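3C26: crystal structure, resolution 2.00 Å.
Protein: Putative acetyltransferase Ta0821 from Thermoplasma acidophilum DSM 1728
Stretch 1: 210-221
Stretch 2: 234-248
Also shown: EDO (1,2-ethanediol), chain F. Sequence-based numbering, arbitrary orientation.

Stretch 1, residues 210-221: IYEGGIDLFVND
Stretch 2 234-248: SMNGRITFYVRKALA

A ladder of backbone hydrogen bonds joins the two stretches. Arg238 N donates to Gly213 O (2.9 Å), and Ile215 N to Arg238 O (2.9 Å). Thr240 N donates to Ile215 O (3.1 Å), and Leu217 N to Thr240 O (2.8 Å). Tyr242 N reaches Leu217 O (2.8 Å), Val219 N reaches Tyr242 O (2.7 Å), and Arg244 N reaches Val219 O (3.0 Å). Beyond the ladder, Arg244 NE donates to Asn220 O (2.9 Å), with its chi angles t, t, m and -89°. Arg244 is also the N-cap residue of helix 245-248.

The ladder fixes the register. The strand that starts at Gly214 and the strand 237-243 lie side by side and run parallel, 5° apart in direction; their axes come within 4.6 Å. Residues 214-219 and 237-243 have extended backbones. Gly214 pairs with Arg238 (CA to CA 4.3 Å), Ile215 with Ile239 (CA to CA 5.1 Å), and so on in step to Val219 with Val243 (CA to CA 4.7 Å).

Tyr211 to Gly214 forms a type II turn. Gly213, at phi/psi 110/-10, suits glycine. A CB on Gly214 would clash with Arg238 O, and one on Gly237 with Gly213 O.

Water 1 links the strands. It hydrogen-bonds Asp216 OD1 (2.6 Å), Arg238 O (3.0 Å), Thr240 OG1 (2.8 Å) and Tyr211 OH (2.5 Å).

Phe218 (chi1 m, chi2 73°) and Tyr242 (chi1 m, chi2 86°) share the sheet face of Asp216 and Thr240. Their rings form an offset stack, with centroids 4.5 Å apart and planes at 8°. Tyr242 CB lies over the Phe218 ring.

The other face is apolar. Leu217 CD1 sits over the Phe241 ring and 3.7 Å from Ile239 CG2. Ile215 CD1 meets CE of selenomethionine Met235 at 3.7 Å. Val219 (chi1 t) places CG1 3.8 Å from Leu247 CD1, so the helix joins this packing.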

ATOM      1  N   ILE A 210       3.949  23.463  -1.940  1.00 22.38           N
ATOM      2  CA  ILE A 210       2.640  23.781  -1.396  1.00 21.57           C
ATOM      3  C   ILE A 210       1.687  23.848  -2.578  1.00 22.36           C
ATOM      4  O   ILE A 210       1.967  24.518  -3.589  1.00 22.88           O
ATOM      5  CB  ILE A 210       2.639  25.160  -0.760  1.00 21.18           C
ATOM      6  CG1 ILE A 210       3.613  25.195   0.421  1.00 17.72           C
ATOM      7  CG2 ILE A 210       1.202  25.600  -0.405  1.00 21.70           C
ATOM      8  CD1 ILE A 210       3.697  26.557   1.047  1.00 15.90           C
ATOM      9  N   TYR A 211       0.554  23.167  -2.459  1.00 21.95           N
ATOM     10  CA  TYR A 211      -0.404  23.165  -3.568  1.00 22.08           C
ATOM     11  C   TYR A 211      -1.795  23.330  -3.012  1.00 21.42           C
ATOM     12  O   TYR A 211      -1.949  23.475  -1.801  1.00 20.93           O
ATOM     13  CB  TYR A 211      -0.268  21.895  -4.427  1.00 22.70           C
ATOM     14  CG  TYR A 211      -0.483  20.583  -3.673  1.00 22.78           C
ATOM     15  CD1 TYR A 211      -1.752  20.027  -3.568  1.00 25.34           C
ATOM     16  CD2 TYR A 211       0.565  19.910  -3.090  1.00 22.37           C
ATOM     17  CE1 TYR A 211      -1.970  18.868  -2.887  1.00 23.07           C
ATOM     18  CE2 TYR A 211       0.353  18.739  -2.371  1.00 19.93           C
ATOM     19  CZ  TYR A 211      -0.914  18.215  -2.301  1.00 22.72           C
ATOM     20  OH  TYR A 211      -1.165  17.054  -1.614  1.00 23.81           O
ATOM     21  N   GLU A 212      -2.782  23.353  -3.901  1.00 21.04           N
ATOM     22  CA  GLU A 212      -4.166  23.518  -3.491  1.00 21.40           C
ATOM     23  C   GLU A 212      -4.674  22.261  -2.839  1.00 20.91           C
ATOM     24  O   GLU A 212      -4.945  21.278  -3.509  1.00 23.14           O
ATOM     25  CB  GLU A 212      -5.085  23.889  -4.678  1.00 21.23           C
ATOM     26  CG  GLU A 212      -4.727  25.149  -5.369  1.00 21.06           C
ATOM     27  CD  GLU A 212      -5.042  26.387  -4.574  1.00 18.51           C
ATOM     28  OE1 GLU A 212      -5.941  26.351  -3.720  1.00 17.83           O
ATOM     29  OE2 GLU A 212      -4.406  27.416  -4.826  1.00 21.78           O
ATOM     30  N   GLY A 213      -4.789  22.260  -1.518  1.00 20.84           N
ATOM     31  CA  GLY A 213      -5.253  21.057  -0.835  1.00 21.13           C
ATOM     32  C   GLY A 213      -4.184  20.323  -0.002  1.00 20.97           C
ATOM     33  O   GLY A 213      -4.479  19.455   0.820  1.00 21.54           O
ATOM     34  N   GLY A 214      -2.951  20.727  -0.149  1.00 20.73           N
ATOM     35  CA  GLY A 214      -1.878  20.091   0.631  1.00 20.49           C
ATOM     36  C   GLY A 214      -0.482  20.567   0.347  1.00 20.67           C
ATOM     37  O   GLY A 214      -0.280  21.607  -0.264  1.00 20.83           O
ATOM     38  N   ILE A 215       0.482  19.761   0.815  1.00 20.59           N
ATOM     39  CA  ILE A 215       1.903  20.071   0.705  1.00 20.01           C
ATOM     40  C   ILE A 215       2.687  18.797   0.655  1.00 20.68           C
ATOM     41  O   ILE A 215       2.402  17.841   1.378  1.00 19.99           O
ATOM     42  CB  ILE A 215       2.452  20.901   1.922  1.00 20.05           C
ATOM     43  CG1 ILE A 215       1.582  22.121   2.215  1.00 20.29           C
ATOM     44  CG2 ILE A 215       3.908  21.345   1.700  1.00 17.30           C
ATOM     45  CD1 ILE A 215       1.839  22.749   3.591  1.00 20.63           C
ATOM     46  N   ASP A 216       3.615  18.756  -0.294  1.00 21.53           N
ATOM     47  CA  ASP A 216       4.552  17.666  -0.401  1.00 21.03           C
ATOM     48  C   ASP A 216       5.923  18.168   0.064  1.00 21.18           C
ATOM     49  O   ASP A 216       6.320  19.283  -0.273  1.00 21.93           O
ATOM     50  CB  ASP A 216       4.699  17.192  -1.878  1.00 21.60           C
ATOM     51  CG  ASP A 216       3.417  16.582  -2.477  1.00 22.23           C
ATOM     52  OD1 ASP A 216       2.657  15.883  -1.790  1.00 23.05           O
ATOM     53  OD2 ASP A 216       3.181  16.784  -3.680  1.00 25.48           O
ATOM     54  N   LEU A 217       6.607  17.337   0.855  1.00 20.13           N
ATOM     55  CA  LEU A 217       7.947  17.587   1.338  1.00 20.68           C
ATOM     56  C   LEU A 217       8.838  16.421   1.034  1.00 20.14           C
ATOM     57  O   LEU A 217       8.525  15.289   1.368  1.00 22.52           O
ATOM     58  CB  LEU A 217       7.971  17.907   2.868  1.00 21.45           C
ATOM     59  CG  LEU A 217       6.999  19.055   3.258  1.00 20.78           C
ATOM     60  CD1 LEU A 217       5.633  18.535   3.708  1.00 21.76           C
ATOM     61  CD2 LEU A 217       7.617  19.939   4.358  1.00 20.06           C
ATOM     62  N   PHE A 218       9.939  16.702   0.364  1.00 20.12           N
ATOM     63  CA  PHE A 218      10.950  15.715   0.059  1.00 20.13           C
ATOM     64  C   PHE A 218      12.150  15.889   0.983  1.00 20.15           C
ATOM     65  O   PHE A 218      12.936  16.835   0.874  1.00 21.28           O
ATOM     66  CB  PHE A 218      11.413  15.838  -1.377  1.00 20.60           C
ATOM     67  CG  PHE A 218      10.450  15.346  -2.352  1.00 22.39           C
ATOM     68  CD1 PHE A 218       9.293  16.055  -2.633  1.00 24.60           C
ATOM     69  CD2 PHE A 218      10.654  14.120  -2.974  1.00 26.85           C
ATOM     70  CE1 PHE A 218       8.390  15.579  -3.553  1.00 22.97           C
ATOM     71  CE2 PHE A 218       9.744  13.637  -3.928  1.00 25.27           C
ATOM     72  CZ  PHE A 218       8.617  14.348  -4.195  1.00 22.34           C
ATOM     73  N   VAL A 219      12.307  14.947   1.889  1.00 20.25           N
ATOM     74  CA  VAL A 219      13.368  15.037   2.886  1.00 20.13           C
ATOM     75  C   VAL A 219      14.574  14.319   2.360  1.00 20.35           C
ATOM     76  O   VAL A 219      14.682  13.100   2.425  1.00 20.59           O
ATOM     77  CB  VAL A 219      12.933  14.477   4.216  1.00 19.87           C
ATOM     78  CG1 VAL A 219      14.019  14.722   5.320  1.00 18.33           C
ATOM     79  CG2 VAL A 219      11.630  15.135   4.595  1.00 17.91           C
ATOM     80  N   ASN A 220      15.478  15.128   1.834  1.00 20.98           N
ATOM     81  CA  ASN A 220      16.747  14.668   1.240  1.00 21.06           C
ATOM     82  C   ASN A 220      17.861  14.418   2.251  1.00 21.58           C
ATOM     83  O   ASN A 220      18.795  13.657   2.000  1.00 22.04           O
ATOM     84  CB  ASN A 220      17.216  15.682   0.204  1.00 20.25           C
ATOM     85  CG  ASN A 220      16.332  15.689  -1.052  1.00 21.36           C
ATOM     86  OD1 ASN A 220      16.184  14.659  -1.696  1.00 23.81           O
ATOM     87  ND2 ASN A 220      15.739  16.838  -1.380  1.00 21.52           N
ATOM     88  N   ASP A 221      17.760  15.118   3.369  1.00 21.83           N
ATOM     89  CA  ASP A 221      18.705  15.019   4.478  1.00 23.03           C
ATOM     90  C   ASP A 221      18.154  15.704   5.721  1.00 23.48           C
ATOM     91  O   ASP A 221      17.376  16.663   5.664  1.00 21.67           O
ATOM     92  CB  ASP A 221      20.094  15.600   4.137  1.00 22.99           C
ATOM     93  CG  ASP A 221      21.220  15.015   5.041  1.00 24.37           C
ATOM     94  OD1 ASP A 221      20.896  14.258   6.012  1.00 18.83           O
ATOM     95  OD2 ASP A 221      22.405  15.278   4.728  1.00 23.06           O
ATOM     96  N   SER A 234       1.515  18.640  10.896  1.00 33.90           N
ATOM     97  CA  SER A 234       0.274  19.256  11.396  1.00 34.89           C
ATOM     98  C   SER A 234      -0.311  20.302  10.484  1.00 34.87           C
ATOM     99  O   SER A 234      -1.407  20.826  10.704  1.00 35.73           O
ATOM    100  CB  SER A 234       0.528  19.898  12.764  1.00 35.28           C
ATOM    101  OG  SER A 234       0.831  18.891  13.702  1.00 36.71           O
HETATM  102  N   MSE A 235       0.440  20.624   9.466  1.00 34.20           N
HETATM  103  CA  MSE A 235       0.011  21.633   8.546  1.00 34.23           C
HETATM  104  C   MSE A 235      -1.288  21.196   7.929  1.00 34.66           C
HETATM  105  O   MSE A 235      -1.657  20.025   7.939  1.00 35.03           O
HETATM  106  CB  MSE A 235       1.073  21.892   7.499  1.00 33.99           C
HETATM  107  CG  MSE A 235       2.290  22.532   8.137  1.00 33.96           C
HETATM  108 SE   MSE A 235       3.649  23.095   6.889  0.75 31.11          SE
HETATM  109  CE  MSE A 235       4.061  21.305   6.201  1.00 28.23           C
ATOM    110  N   ASN A 236      -1.952  22.161   7.338  1.00 34.29           N
ATOM    111  CA  ASN A 236      -3.285  21.952   6.785  1.00 34.41           C
ATOM    112  C   ASN A 236      -3.367  21.233   5.423  1.00 32.80           C
ATOM    113  O   ASN A 236      -2.646  21.526   4.460  1.00 32.00           O
ATOM    114  CB  ASN A 236      -4.024  23.285   6.706  1.00 35.73           C
ATOM    115  CG  ASN A 236      -5.403  23.186   7.209  1.00 38.51           C
ATOM    116  OD1 ASN A 236      -5.659  22.455   8.173  1.00 45.43           O
ATOM    117  ND2 ASN A 236      -6.322  23.918   6.587  1.00 43.35           N
ATOM    118  N   GLY A 237      -4.311  20.300   5.384  1.00 31.20           N
ATOM    119  CA  GLY A 237      -4.588  19.495   4.212  1.00 29.70           C
ATOM    120  C   GLY A 237      -3.781  18.233   4.185  1.00 28.56           C
ATOM    121  O   GLY A 237      -3.331  17.737   5.219  1.00 28.21           O
ATOM    122  N   ARG A 238      -3.582  17.702   2.981  1.00 27.22           N
ATOM    123  CA  ARG A 238      -2.812  16.503   2.868  1.00 25.41           C
ATOM    124  C   ARG A 238      -1.301  16.795   2.909  1.00 24.39           C
ATOM    125  O   ARG A 238      -0.750  17.472   2.035  1.00 22.77           O
ATOM    126  CB  ARG A 238      -3.153  15.747   1.608  1.00 26.23           C
ATOM    127  CG  ARG A 238      -2.426  14.375   1.515  1.00 28.34           C
ATOM    128  CD  ARG A 238      -2.782  13.714   0.171  1.00 33.72           C
ATOM    129  NE  ARG A 238      -2.224  12.367   0.075  1.00 39.28           N
ATOM    130  CZ  ARG A 238      -2.532  11.470  -0.863  1.00 40.04           C
ATOM    131  NH1 ARG A 238      -3.395  11.762  -1.830  1.00 42.25           N
ATOM    132  NH2 ARG A 238      -1.965  10.276  -0.830  1.00 40.13           N
ATOM    133  N   ILE A 239      -0.654  16.282   3.952  1.00 22.92           N
ATOM    134  CA  ILE A 239       0.796  16.474   4.141  1.00 22.08           C
ATOM    135  C   ILE A 239       1.520  15.162   3.921  1.00 21.86           C
ATOM    136  O   ILE A 239       1.318  14.192   4.656  1.00 22.87           O
ATOM    137  CB  ILE A 239       1.189  17.044   5.547  1.00 22.19           C
ATOM    138  CG1 ILE A 239       0.343  18.258   5.891  1.00 21.07           C
ATOM    139  CG2 ILE A 239       2.663  17.435   5.574  1.00 21.62           C
ATOM    140  CD1 ILE A 239       0.312  19.327   4.786  1.00 20.81           C
ATOM    141  N   THR A 240       2.373  15.158   2.900  1.00 21.30           N
ATOM    142  CA  THR A 240       3.108  13.960   2.467  1.00 20.68           C
ATOM    143  C   THR A 240       4.613  14.203   2.427  1.00 21.23           C
ATOM    144  O   THR A 240       5.135  15.143   1.770  1.00 20.53           O
ATOM    145  CB  THR A 240       2.654  13.462   1.041  1.00 20.34           C
ATOM    146  OG1 THR A 240       1.203  13.474   0.916  1.00 22.17           O
ATOM    147  CG2 THR A 240       3.205  12.052   0.715  1.00 19.42           C
ATOM    148  N   PHE A 241       5.291  13.323   3.149  1.00 21.98           N
ATOM    149  CA  PHE A 241       6.741  13.315   3.210  1.00 22.47           C
ATOM    150  C   PHE A 241       7.262  12.163   2.435  1.00 23.12           C
ATOM    151  O   PHE A 241       6.846  11.027   2.629  1.00 22.11           O
ATOM    152  CB  PHE A 241       7.246  13.170   4.637  1.00 22.82           C
ATOM    153  CG  PHE A 241       6.803  14.270   5.552  1.00 22.62           C
ATOM    154  CD1 PHE A 241       5.559  14.207   6.166  1.00 23.37           C
ATOM    155  CD2 PHE A 241       7.610  15.382   5.794  1.00 20.10           C
ATOM    156  CE1 PHE A 241       5.138  15.197   7.003  1.00 21.56           C
ATOM    157  CE2 PHE A 241       7.175  16.385   6.649  1.00 17.82           C
ATOM    158  CZ  PHE A 241       5.959  16.291   7.256  1.00 19.51           C
ATOM    159  N   TYR A 242       8.190  12.509   1.540  1.00 23.05           N
ATOM    160  CA  TYR A 242       8.976  11.545   0.781  1.00 22.65           C
ATOM    161  C   TYR A 242      10.347  11.631   1.398  1.00 21.88           C
ATOM    162  O   TYR A 242      11.028  12.632   1.270  1.00 22.10           O
ATOM    163  CB  TYR A 242       8.994  11.911  -0.684  1.00 22.25           C
ATOM    164  CG  TYR A 242       7.635  11.877  -1.367  1.00 20.74           C
ATOM    165  CD1 TYR A 242       6.777  12.964  -1.338  1.00 17.48           C
ATOM    166  CD2 TYR A 242       7.248  10.776  -2.073  1.00 19.20           C
ATOM    167  CE1 TYR A 242       5.589  12.941  -1.995  1.00 20.18           C
ATOM    168  CE2 TYR A 242       6.055  10.738  -2.752  1.00 20.47           C
ATOM    169  CZ  TYR A 242       5.217  11.813  -2.701  1.00 19.06           C
ATOM    170  OH  TYR A 242       4.000  11.722  -3.336  1.00 20.05           O
ATOM    171  N   VAL A 243      10.717  10.588   2.120  1.00 21.59           N
ATOM    172  CA  VAL A 243      11.927  10.589   2.949  1.00 21.15           C
ATOM    173  C   VAL A 243      12.977   9.630   2.439  1.00 21.48           C
ATOM    174  O   VAL A 243      12.688   8.510   2.138  1.00 19.99           O
ATOM    175  CB  VAL A 243      11.590  10.271   4.429  1.00 21.67           C
ATOM    176  CG1 VAL A 243      12.826  10.403   5.316  1.00 19.72           C
ATOM    177  CG2 VAL A 243      10.512  11.208   4.952  1.00 19.72           C
ATOM    178  N   ARG A 244      14.202  10.128   2.295  1.00 20.87           N
ATOM    179  CA  ARG A 244      15.262   9.317   1.767  1.00 21.63           C
ATOM    180  C   ARG A 244      15.420   8.072   2.638  1.00 21.71           C
ATOM    181  O   ARG A 244      15.442   8.143   3.855  1.00 21.87           O
ATOM    182  CB  ARG A 244      16.582  10.103   1.621  1.00 21.57           C
ATOM    183  CG  ARG A 244      17.667   9.283   0.865  1.00 22.05           C
ATOM    184  CD  ARG A 244      19.040   9.872   1.017  1.00 24.01           C
ATOM    185  NE  ARG A 244      19.174  11.238   0.522  1.00 22.10           N
ATOM    186  CZ  ARG A 244      19.492  11.593  -0.719  1.00 22.12           C
ATOM    187  NH1 ARG A 244      19.654  10.708  -1.664  1.00 22.57           N
ATOM    188  NH2 ARG A 244      19.615  12.867  -1.007  1.00 22.45           N
ATOM    189  N   LYS A 245      15.502   6.924   1.984  1.00 22.86           N
ATOM    190  CA  LYS A 245      15.566   5.601   2.668  1.00 22.94           C
ATOM    191  C   LYS A 245      16.472   5.545   3.928  1.00 23.95           C
ATOM    192  O   LYS A 245      16.060   5.067   5.017  1.00 23.56           O
ATOM    193  CB  LYS A 245      15.969   4.537   1.650  1.00 22.40           C
ATOM    194  CG  LYS A 245      16.008   3.138   2.177  1.00 27.60           C
ATOM    195  CD  LYS A 245      14.669   2.744   2.682  1.00 31.32           C
ATOM    196  CE  LYS A 245      14.471   1.250   2.687  1.00 35.76           C
ATOM    197  NZ  LYS A 245      13.142   0.868   3.267  1.00 38.50           N
ATOM    198  N   ALA A 246      17.668   6.096   3.796  1.00 24.05           N
ATOM    199  CA  ALA A 246      18.662   5.995   4.859  1.00 25.14           C
ATOM    200  C   ALA A 246      18.186   6.694   6.091  1.00 26.04           C
ATOM    201  O   ALA A 246      18.567   6.307   7.202  1.00 26.27           O
ATOM    202  CB  ALA A 246      20.021   6.530   4.439  1.00 24.99           C
ATOM    203  N   LEU A 247      17.333   7.698   5.905  1.00 26.74           N
ATOM    204  CA  LEU A 247      16.770   8.449   7.034  1.00 27.46           C
ATOM    205  C   LEU A 247      15.507   7.793   7.586  1.00 28.94           C
ATOM    206  O   LEU A 247      15.158   7.924   8.769  1.00 28.72           O
ATOM    207  CB  LEU A 247      16.357   9.846   6.596  1.00 28.15           C
ATOM    208  CG  LEU A 247      17.360  10.815   6.008  1.00 29.52           C
ATOM    209  CD1 LEU A 247      16.679  12.126   5.958  1.00 32.56           C
ATOM    210  CD2 LEU A 247      18.554  10.916   6.876  1.00 32.17           C
ATOM    211  N   ALA A 248      14.788   7.147   6.676  1.00 29.54           N
ATOM    212  CA  ALA A 248      13.457   6.557   6.950  1.00 30.14           C
ATOM    213  C   ALA A 248      13.618   5.399   7.920  1.00 30.78           C
ATOM    214  O   ALA A 248      12.734   5.000   8.686  1.00 31.01           O
ATOM    215  CB  ALA A 248      12.821   6.084   5.637  1.00 29.36           C
TER
HETATM  216  C1  EDO F 270      10.268   0.713   2.330  1.00 43.72           C
HETATM  217  O1  EDO F 270      11.324   1.270   1.520  1.00 43.68           O
HETATM  218  C2  EDO F 270       8.872   0.965   1.748  1.00 42.87           C
HETATM  219  O2  EDO F 270       8.471  -0.113   0.890  1.00 42.22           O
HETATM  220  O   HOH W   1       0.579  16.010  -0.157  1.00 17.35           O